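N-acetylglucosamine 2-epimerase (PDB 3GT5) is probably a sugar isomerase, perhaps a 2-epimerase acting on N-acylglucosamine or a related sugar, with its exact substrate not established. Local coordinates at residues A[251-254]-A[255-258]; A[257-260]-A[261-265]; A[141-144]-A[145-149]. All coordinates share one frame; numbering follows the deposited sequence.

Contact 1. Residues A[251-254]-A[255-258]; sequences TEWA and KLLL
Four successive i to i+4 backbone bonds, from K255 N to T251 O through L258 N to A254 O, tie residues 251-254 to 255-258 as adjoining turns of one regular alpha-helix. That helix, 247-263, belongs to the (alpha/alpha)6 barrel characteristic of the N-acylglucosamine 2-epimerase family, and all eight residues are buried. The shortest of the four bonds runs from L257 N to W253 O at 2.8 Å, with an N-H...O angle of 163°. Between side chains the main meeting is that of W253 with L256. Methyl CD1 of L256 sits over one face of the indole, toward its rim, and lies 4.0 Å from W253 CE3. The indole is also held from outside, since W253 NE1 bonds to Q172; Q172 and M176 belong to helix 172-189, and A202 of helix 192-211 also touches the ring system. K255 sends CG anti to its own N (chi1 -176°) and then bends at chi3 (71°), which brings K255 NZ to 4.4 Å from E252 CG. The two charged ends nevertheless do not meet: K255 NZ forms its salt bridge with E314 of helix 309-326, and E252 OE2 stays 4.7 Å from K255 NZ.

Contact 2. Residues A[257-260]-A[261-265]; sequences LLIL and DRYIE
L260 and I264 lie side by side where helix 247-263 runs out, their methyls L260 CD2 and I264 CD1 3.9 Å apart. This is the close-packed part of the last turn: A202 and L199 of helix 192-211 border the pair, and L183 touches both L260 and I259. Next to it, I259 and Y263 also point the same way, with I259 CG2 3.9 Å from Y263 CE2. L260 and I259 are buried, while their partners I264 and Y263 are partly exposed at the edge of the packing. With CG anti to the carbonyl carbon (chi1 -62°), the tyrosine ring extends outward from the helix, beside I259; Y186 meets the ring edge-to-face and E187 bonds its hydroxyl.

The backbone shows how a helix frays. R262 N has two weak bonds, to L258 O and I259 O. L260 O then receives two donors: I264 N arrives at 2.8 Å almost in line with the carbonyl, whereas Y263 N, at 3.0 Å, stands above the carbonyl plane.

The other side is looser and polar. D261 is partly exposed and R262 exposed. A water donates to both L258 O and D261 OD2, at 2.8 Å from each, and so bridges a main-chain carbonyl to a carboxylate. D261 OD2 is also salt-bridged to R325, and R262 NH2 to E385.

The chemistry implies a division of character: apolar pairs line one side of the turn, while on the polar side a water and ion pairs to other helices occupy the region where the backbone bonds weaken, and R325 would be expected to favour the charged form of D261.

Contact 3. Residues A[141-144]-A[145-149]; sequences WCLL and ERHFW
The indole of W141 carries the E145 side chain on one face: CG of E145 lies 3.8 Å from the centroid of the five-membered ring, a CH-pi contact, and the carboxylate stacks with its plane 21° from that of the ring. A bridging water sits over the rim of the indole. The glutamate reaches this place by a bend at chi2 (-55°), which folds the chain over the tryptophan. The H147 imidazole has R146 CG over the centre of one face and L143 CD1 in plane at its edge, 3.8 Å from H147 CD2; W164 stacks on the histidine as well. The R146 guanidinium turns one face to C142 O. Deeper in, L144 CD2 approaches F148 CD2 to 3.9 Å, and F166 meets the phenylalanine edge-to-face.

Near the end of helix 133-147, before strand 149-150, L144 O accepts both F148 N and W149 N, each at 2.9 Å, from opposite faces of its plane. F148 also shares backbone bonds with K157.

The E145 carboxylate has several partners. Water donates to E145 OE2 at 2.7 Å and only weakly to W141 O, while R197 forms a salt bridge with the same carboxylate oxygen. R197 also makes a cation-pi contact with W149, and R193 one with W141. The salt bridge from R197 and the bond from water would be expected to favour the charged carboxylate, which lies over the indole face.

In the fold
Contacts 1 and 2 are consecutive parts of helix 247-263, sharing L257 and L258, with centres about 10 Å apart. Along the helix burial falls off, the contact centres lying about 11 and about 18 Å from the centre of the chain. Contact 3 comes earlier in the sequence, near the end of helix 133-147. Its centre is about 25 Å from those of the others, and its nearest atoms stay about 11 Å from contact 1 and about 12 Å from contact 2. Helices 172-189 and 192-211 bridge this gap, each touching side chains of all three contacts. The two helix ends differ: one leucine carbonyl takes i+3 and i+4 donors in contact 2, another i+4 and i+5 donors in contact 3.

Contact 1. Residues A[251-254]-A[255-258]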
# COMPACT_ATOMS: atom_id res chain seq x y z
N THR A 251 1.78 -7.50 -8.83
CA THR A 251 3.19 -7.27 -8.49
C THR A 251 3.36 -7.00 -7.00
O THR A 251 4.34 -7.45 -6.38
CB THR A 251 3.85 -6.21 -9.36
OG1 THR A 251 3.25 -4.93 -9.10
CG2 THR A 251 3.70 -6.64 -10.87
N GLU A 252 2.42 -6.27 -6.41
CA GLU A 252 2.44 -6.05 -4.96
C GLU A 252 2.37 -7.36 -4.22
O GLU A 252 3.09 -7.55 -3.23
CB GLU A 252 1.29 -5.15 -4.55
CG GLU A 252 1.27 -4.73 -3.09
CD GLU A 252 0.41 -3.49 -2.80
OE1 GLU A 252 -0.28 -2.91 -3.71
OE2 GLU A 252 0.38 -3.07 -1.62
N TRP A 253 1.52 -8.28 -4.65
CA TRP A 253 1.50 -9.62 -4.04
C TRP A 253 2.83 -10.36 -4.24
O TRP A 253 3.32 -11.06 -3.34
CB TRP A 253 0.35 -10.45 -4.59
CG TRP A 253 -0.91 -10.33 -3.82
CD1 TRP A 253 -2.09 -9.79 -4.24
CD2 TRP A 253 -1.11 -10.76 -2.47
NE1 TRP A 253 -3.01 -9.85 -3.23
CE2 TRP A 253 -2.45 -10.46 -2.14
CE3 TRP A 253 -0.27 -11.36 -1.51
CZ2 TRP A 253 -3.00 -10.73 -0.86
CZ3 TRP A 253 -0.83 -11.64 -0.24
CH2 TRP A 253 -2.17 -11.35 0.05
N ALA A 254 3.43 -10.24 -5.43
CA ALA A 254 4.72 -10.86 -5.69
C ALA A 254 5.75 -10.38 -4.66
O ALA A 254 6.53 -11.20 -4.10
CB ALA A 254 5.20 -10.60 -7.10
N LYS A 255 5.74 -9.09 -4.38
CA LYS A 255 6.61 -8.51 -3.35
C LYS A 255 6.31 -9.08 -1.96
O LYS A 255 7.23 -9.49 -1.22
CB LYS A 255 6.46 -6.99 -3.36
CG LYS A 255 7.38 -6.22 -2.40
CD LYS A 255 6.88 -4.82 -2.06
CE LYS A 255 5.67 -4.85 -1.17
NZ LYS A 255 5.06 -3.55 -1.11
N LEU A 256 5.04 -9.11 -1.59
CA LEU A 256 4.67 -9.65 -0.28
C LEU A 256 5.06 -11.12 -0.13
O LEU A 256 5.51 -11.55 0.95
CB LEU A 256 3.18 -9.46 -0.02
CG LEU A 256 2.69 -8.03 0.11
CD1 LEU A 256 1.16 -8.12 0.26
CD2 LEU A 256 3.34 -7.19 1.29
N LEU A 257 4.90 -11.92 -1.19
CA LEU A 257 5.30 -13.34 -1.16
C LEU A 257 6.82 -13.47 -0.99
O LEU A 257 7.31 -14.41 -0.32
CB LEU A 257 4.89 -14.05 -2.45
CG LEU A 257 3.40 -14.16 -2.70
CD1 LEU A 257 3.11 -14.83 -4.07
CD2 LEU A 257 2.70 -14.95 -1.58
N LEU A 258 7.59 -12.56 -1.60
CA LEU A 258 9.05 -12.59 -1.45
C LEU A 258 9.51 -12.08 -0.05
O LEU A 258 10.55 -12.51 0.45
CB LEU A 258 9.76 -11.81 -2.56
CG LEU A 258 10.09 -12.62 -3.82
CD1 LEU A 258 11.30 -13.60 -3.66
CD2 LEU A 258 8.90 -13.38 -4.31

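Contact 2. Residues A[257-260]-A[261-265]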
# COMPACT_ATOMS: atom_id res chain seq x y z
N LEU A 257 4.90 -11.92 -1.19
CA LEU A 257 5.30 -13.34 -1.16
C LEU A 257 6.82 -13.47 -0.99
O LEU A 257 7.31 -14.41 -0.32
CB LEU A 257 4.89 -14.05 -2.45
CG LEU A 257 3.40 -14.16 -2.70
CD1 LEU A 257 3.11 -14.83 -4.07
CD2 LEU A 257 2.70 -14.95 -1.58
N LEU A 258 7.59 -12.56 -1.60
CA LEU A 258 9.05 -12.59 -1.45
C LEU A 258 9.51 -12.08 -0.05
O LEU A 258 10.55 -12.51 0.45
CB LEU A 258 9.76 -11.81 -2.56
CG LEU A 258 10.09 -12.62 -3.82
CD1 LEU A 258 11.30 -13.60 -3.66
CD2 LEU A 258 8.90 -13.38 -4.31
N ILE A 259 8.74 -11.23 0.57
CA ILE A 259 9.01 -10.84 1.97
C ILE A 259 8.67 -12.05 2.87
O ILE A 259 9.43 -12.38 3.76
CB ILE A 259 8.22 -9.61 2.39
CG1 ILE A 259 8.69 -8.39 1.57
CG2 ILE A 259 8.43 -9.34 3.91
CD1 ILE A 259 7.84 -7.15 1.73
N LEU A 260 7.57 -12.74 2.59
CA LEU A 260 7.25 -13.95 3.35
C LEU A 260 8.35 -14.99 3.24
O LEU A 260 8.69 -15.66 4.22
CB LEU A 260 5.93 -14.55 2.92
CG LEU A 260 4.71 -13.84 3.49
CD1 LEU A 260 3.49 -14.10 2.59
CD2 LEU A 260 4.41 -14.31 4.94
N ASP A 261 8.94 -15.11 2.04
CA ASP A 261 9.97 -16.12 1.74
C ASP A 261 11.26 -15.88 2.55
O ASP A 261 12.09 -16.80 2.75
CB ASP A 261 10.25 -16.09 0.24
CG ASP A 261 11.39 -16.99 -0.19
OD1 ASP A 261 11.19 -18.22 -0.28
OD2 ASP A 261 12.49 -16.46 -0.49
N ARG A 262 11.47 -14.65 2.93
CA ARG A 262 12.55 -14.24 3.82
C ARG A 262 12.39 -14.80 5.25
O ARG A 262 13.40 -15.10 5.93
CB ARG A 262 12.62 -12.71 3.82
CG ARG A 262 13.92 -12.08 4.15
CD ARG A 262 13.74 -10.54 4.27
NE ARG A 262 13.59 -9.93 2.94
CZ ARG A 262 12.99 -8.77 2.65
NH1 ARG A 262 12.41 -8.02 3.57
NH2 ARG A 262 12.97 -8.38 1.39
N TYR A 263 11.14 -14.93 5.72
CA TYR A 263 10.84 -15.28 7.11
C TYR A 263 10.30 -16.69 7.28
O TYR A 263 10.28 -17.22 8.40
CB TYR A 263 9.83 -14.28 7.70
CG TYR A 263 10.33 -12.87 7.74
CD1 TYR A 263 11.54 -12.55 8.32
CD2 TYR A 263 9.57 -11.84 7.17
CE1 TYR A 263 11.99 -11.26 8.33
CE2 TYR A 263 10.02 -10.56 7.20
CZ TYR A 263 11.22 -10.27 7.76
OH TYR A 263 11.62 -8.98 7.76
N ILE A 264 9.82 -17.28 6.19
CA ILE A 264 9.19 -18.60 6.22
C ILE A 264 9.85 -19.50 5.18
O ILE A 264 10.00 -19.13 4.00
CB ILE A 264 7.70 -18.48 5.86
CG1 ILE A 264 6.97 -17.69 6.96
CG2 ILE A 264 7.05 -19.87 5.57
CD1 ILE A 264 5.48 -17.64 6.75
N GLU A 265 10.26 -20.70 5.59
CA GLU A 265 10.78 -21.67 4.64
C GLU A 265 9.67 -22.58 4.07
O GLU A 265 9.19 -23.52 4.73
CB GLU A 265 11.89 -22.49 5.32
CG GLU A 265 12.51 -23.56 4.45
CD GLU A 265 13.72 -24.19 5.13
OE1 GLU A 265 13.87 -24.03 6.38
OE2 GLU A 265 14.53 -24.81 4.40
O HOH W 1 12.79 -13.73 -0.64

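Contact 3. Residues A[141-144]-A[145-149]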
# COMPACT_ATOMS: atom_id res chain seq x y z
N TRP A 141 -5.59 -6.42 16.83
CA TRP A 141 -5.76 -7.86 16.54
C TRP A 141 -7.10 -8.36 17.15
O TRP A 141 -7.90 -9.06 16.49
CB TRP A 141 -4.57 -8.66 17.12
CG TRP A 141 -4.74 -10.15 17.03
CD1 TRP A 141 -5.37 -10.95 17.95
CD2 TRP A 141 -4.32 -11.02 15.98
NE1 TRP A 141 -5.35 -12.24 17.53
CE2 TRP A 141 -4.70 -12.32 16.34
CE3 TRP A 141 -3.59 -10.84 14.78
CZ2 TRP A 141 -4.44 -13.43 15.54
CZ3 TRP A 141 -3.33 -11.93 14.00
CH2 TRP A 141 -3.74 -13.22 14.38
N CYS A 142 -7.35 -8.02 18.41
CA CYS A 142 -8.57 -8.48 19.08
C CYS A 142 -9.82 -7.97 18.39
O CYS A 142 -10.76 -8.75 18.20
CB CYS A 142 -8.56 -8.10 20.54
SG CYS A 142 -7.40 -9.11 21.44
N LEU A 143 -9.81 -6.70 17.99
CA LEU A 143 -10.92 -6.08 17.28
C LEU A 143 -11.19 -6.79 15.93
O LEU A 143 -12.36 -7.10 15.62
CB LEU A 143 -10.63 -4.60 17.03
CG LEU A 143 -11.83 -3.86 16.43
CD1 LEU A 143 -12.86 -3.46 17.49
CD2 LEU A 143 -11.31 -2.65 15.61
N LEU A 144 -10.12 -7.05 15.17
CA LEU A 144 -10.18 -7.81 13.93
C LEU A 144 -10.72 -9.22 14.16
O LEU A 144 -11.55 -9.72 13.40
CB LEU A 144 -8.79 -7.83 13.25
CG LEU A 144 -8.40 -6.48 12.64
CD1 LEU A 144 -6.89 -6.50 12.37
CD2 LEU A 144 -9.20 -6.25 11.37
N GLU A 145 -10.25 -9.91 15.21
CA GLU A 145 -10.75 -11.28 15.47
C GLU A 145 -12.22 -11.28 15.85
O GLU A 145 -12.96 -12.19 15.50
CB GLU A 145 -9.96 -11.94 16.62
CG GLU A 145 -8.52 -12.40 16.27
CD GLU A 145 -8.37 -13.35 15.08
OE1 GLU A 145 -8.38 -14.60 15.23
OE2 GLU A 145 -8.16 -12.84 13.98
N ARG A 146 -12.62 -10.28 16.62
CA ARG A 146 -13.99 -10.18 17.13
C ARG A 146 -14.98 -9.94 16.00
O ARG A 146 -16.04 -10.53 16.00
CB ARG A 146 -14.07 -9.04 18.15
CG ARG A 146 -15.39 -8.80 18.92
CD ARG A 146 -15.10 -7.80 20.10
NE ARG A 146 -14.05 -8.37 20.98
CZ ARG A 146 -12.80 -7.91 21.21
NH1 ARG A 146 -12.31 -6.75 20.70
NH2 ARG A 146 -12.02 -8.64 22.01
N HIS A 147 -14.63 -9.07 15.04
CA HIS A 147 -15.61 -8.64 14.04
C HIS A 147 -15.33 -9.04 12.59
O HIS A 147 -16.27 -9.32 11.83
CB HIS A 147 -15.78 -7.13 14.07
CG HIS A 147 -16.23 -6.59 15.39
ND1 HIS A 147 -17.47 -6.87 15.93
CD2 HIS A 147 -15.62 -5.73 16.25
CE1 HIS A 147 -17.60 -6.21 17.07
NE2 HIS A 147 -16.50 -5.52 17.29
N PHE A 148 -14.07 -8.98 12.17
CA PHE A 148 -13.74 -9.08 10.77
C PHE A 148 -13.29 -10.47 10.28
O PHE A 148 -13.49 -10.84 9.15
CB PHE A 148 -12.64 -8.07 10.42
CG PHE A 148 -13.10 -6.66 10.44
CD1 PHE A 148 -13.51 -6.03 9.26
CD2 PHE A 148 -13.13 -5.95 11.62
CE1 PHE A 148 -13.93 -4.75 9.25
CE2 PHE A 148 -13.59 -4.61 11.62
CZ PHE A 148 -13.98 -4.02 10.44
N TRP A 149 -12.60 -11.21 11.13
CA TRP A 149 -12.01 -12.47 10.72
C TRP A 149 -13.08 -13.53 10.44
O TRP A 149 -14.02 -13.70 11.22
CB TRP A 149 -11.07 -12.96 11.80
CG TRP A 149 -10.39 -14.23 11.49
CD1 TRP A 149 -10.40 -15.35 12.27
CD2 TRP A 149 -9.49 -14.52 10.39
NE1 TRP A 149 -9.63 -16.33 11.72
CE2 TRP A 149 -9.05 -15.85 10.56
CE3 TRP A 149 -9.03 -13.81 9.27
CZ2 TRP A 149 -8.17 -16.47 9.67
CZ3 TRP A 149 -8.15 -14.43 8.39
CH2 TRP A 149 -7.72 -15.74 8.60
O HOH W 2 -6.85 -10.55 13.55